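Local structure of rieske iron-sulfur protein soxF (Sulfolobus acidocaldarius, 1JM1) at residues T58-N62 with I75-G80. The protein probably carries electrons in an archaeal respiratory chain, using a Rieske-type [2Fe-2S] cluster held in its soluble domain. Sequence-based numbering, arbitrary orientation.
Sequences TEIPN and IQTIKG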
loop_
_atom_site.group_PDB
_atom_site.type_symbol
_atom_site.label_atom_id
_atom_site.label_comp_id
_atom_site.label_asym_id
_atom_site.label_seq_id
_atom_site.Cartn_x
_atom_site.Cartn_y
_atom_site.Cartn_z
ATOM N N THR A 58 -0.355 -9.435 11.571
ATOM C CA THR A 58 -1.679 -9.767 11.065
ATOM C C THR A 58 -2.666 -8.618 11.196
ATOM O O THR A 58 -3.784 -8.739 10.684
ATOM C CB THR A 58 -2.279 -11.014 11.704
ATOM O OG1 THR A 58 -2.418 -10.807 13.092
ATOM C CG2 THR A 58 -1.378 -12.247 11.497
ATOM N N GLU A 59 -2.314 -7.515 11.828
ATOM C CA GLU A 59 -3.238 -6.389 12.004
ATOM C C GLU A 59 -2.369 -5.155 12.287
ATOM O O GLU A 59 -1.428 -5.244 13.069
ATOM C CB GLU A 59 -4.180 -6.703 13.153
ATOM C CG GLU A 59 -5.254 -5.654 13.375
ATOM C CD GLU A 59 -6.250 -6.097 14.449
ATOM O OE1 GLU A 59 -5.998 -7.016 15.252
ATOM O OE2 GLU A 59 -7.360 -5.536 14.476
ATOM N N ILE A 60 -2.730 -4.056 11.646
ATOM C CA ILE A 60 -2.006 -2.788 11.809
ATOM C C ILE A 60 -3.083 -1.720 12.074
ATOM O O ILE A 60 -4.250 -1.857 11.686
ATOM C CB ILE A 60 -1.113 -2.456 10.659
ATOM C CG1 ILE A 60 -1.886 -2.143 9.379
ATOM C CG2 ILE A 60 -0.093 -3.553 10.397
ATOM C CD1 ILE A 60 -1.072 -1.896 8.142
ATOM N N PRO A 61 -2.704 -0.580 12.686
ATOM C CA PRO A 61 -3.715 0.437 12.965
ATOM C C PRO A 61 -4.090 1.200 11.725
ATOM O O PRO A 61 -3.308 1.335 10.796
ATOM C CB PRO A 61 -3.000 1.368 13.986
ATOM C CG PRO A 61 -1.755 0.664 14.435
ATOM C CD PRO A 61 -1.400 -0.259 13.270
ATOM N N ASN A 62 -5.314 1.790 11.751
ATOM C CA ASN A 62 -5.671 2.787 10.793
ATOM C C ASN A 62 -5.410 4.151 11.393
ATOM O O ASN A 62 -6.242 4.647 12.184
ATOM C CB ASN A 62 -7.146 2.719 10.366
ATOM C CG ASN A 62 -7.493 3.861 9.460
ATOM O OD1 ASN A 62 -6.587 4.495 8.866
ATOM N ND2 ASN A 62 -8.754 4.169 9.307
ATOM N N ILE A 75 -12.971 2.782 10.170
ATOM C CA ILE A 75 -12.117 1.585 10.275
ATOM C C ILE A 75 -11.044 1.897 11.330
ATOM O O ILE A 75 -10.311 2.874 11.237
ATOM C CB ILE A 75 -11.493 1.254 8.919
ATOM C CG1 ILE A 75 -12.584 0.840 7.929
ATOM C CG2 ILE A 75 -10.435 0.190 9.067
ATOM C CD1 ILE A 75 -12.075 0.716 6.490
ATOM N N GLN A 76 -10.978 1.034 12.378
ATOM C CA GLN A 76 -9.989 1.247 13.425
ATOM C C GLN A 76 -8.670 0.585 13.142
ATOM O O GLN A 76 -7.606 1.119 13.539
ATOM C CB GLN A 76 -10.519 0.723 14.793
ATOM C CG GLN A 76 -11.668 1.559 15.273
ATOM C CD GLN A 76 -12.224 0.967 16.562
ATOM O OE1 GLN A 76 -11.587 1.129 17.616
ATOM N NE2 GLN A 76 -13.337 0.330 16.434
ATOM N N THR A 77 -8.692 -0.581 12.526
ATOM C CA THR A 77 -7.522 -1.375 12.231
ATOM C C THR A 77 -7.707 -2.022 10.888
ATOM O O THR A 77 -8.820 -2.175 10.393
ATOM C CB THR A 77 -7.225 -2.446 13.259
ATOM O OG1 THR A 77 -8.228 -3.478 13.087
ATOM C CG2 THR A 77 -7.225 -1.915 14.711
ATOM N N ILE A 78 -6.585 -2.352 10.274
ATOM C CA ILE A 78 -6.529 -3.040 8.988
ATOM C C ILE A 78 -6.038 -4.451 9.247
ATOM O O ILE A 78 -4.921 -4.636 9.758
ATOM C CB ILE A 78 -5.618 -2.309 8.005
ATOM C CG1 ILE A 78 -6.028 -0.866 7.784
ATOM C CG2 ILE A 78 -5.553 -3.096 6.664
ATOM C CD1 ILE A 78 -7.290 -0.652 7.310
ATOM N N LYS A 79 -6.863 -5.420 8.919
ATOM C CA LYS A 79 -6.445 -6.822 9.083
ATOM C C LYS A 79 -5.722 -7.277 7.845
ATOM O O LYS A 79 -6.131 -7.016 6.703
ATOM C CB LYS A 79 -7.686 -7.723 9.330
ATOM C CG LYS A 79 -8.291 -7.431 10.788
ATOM C CD LYS A 79 -9.249 -8.425 11.265
ATOM C CE LYS A 79 -9.678 -8.175 12.716
ATOM N NZ LYS A 79 -9.926 -6.725 12.890
ATOM N N GLY A 80 -4.632 -8.010 8.034
ATOM C CA GLY A 80 -3.956 -8.649 6.943
ATOM C C GLY A 80 -4.849 -9.735 6.351
ATOM O O GLY A 80 -5.635 -10.368 7.075
HETATM O O HOH W 1 -5.519 -10.805 9.834
#
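The side-chain amide of Asn-62, just beyond the end of strand 59-61, points ND2 at the carbonyl oxygen of Ile-75: ND2 donates to Ile-75 O at 2.8 Å, with the acceptor close to the amide plane. CG stands opposite the backbone N (chi1 175°), which carries the amide across to the segment leading into strand 77-79. Its own N binds Gln-76 O at 3.0 Å, so side chain and main chain grip successive carbonyls. OD1 accepts from Tyr-64 N and Asn-168 ND2, which fixes the amide's rotation. A leucine here would probably leave the Ile-75 carbonyl and both OD1 donors without their mate. Ile-60 and Ile-78 form the hydrogen-bonded pair, with Ile-60 N to Ile-78 O at 2.9 Å and Ile-78 N to Ile-60 O at 2.8 Å, flanked by the non-hydrogen-bonded pairs Glu-59 with Lys-79 and Pro-61 with Thr-77. At the other end Gly-80 N binds Thr-58 O, and a water bridges that oxygen to Gly-80 O. Glu-59 is stretched from its backbone N to CD (chi1 -176°, chi2 174°) and runs beside Lys-79, pointing the same way. Its OE2 takes two donors: Thr-77 OG1 at 2.6 Å on the anti lone pair, and Lys-79 NZ, a salt bridge at 3.2 Å from above the carboxylate plane. Two donors on one oxygen would probably stabilise the carboxylate's negative charge. On the reverse face Ile-60 CG1 meets Ile-78 CB at 4.0 Å. The two strands, consecutive in the chain, make a long-looped beta hairpin, and 75-80 belongs to the Rieske [2Fe-2S] domain. Both isoleucines pack on Ile-150 and on Phe-88 of strand 87-91, and Ile-60 also touches Phe-90, so the hairpin lies with its apolar face against strand 87-91 and the loop holding Ile-150.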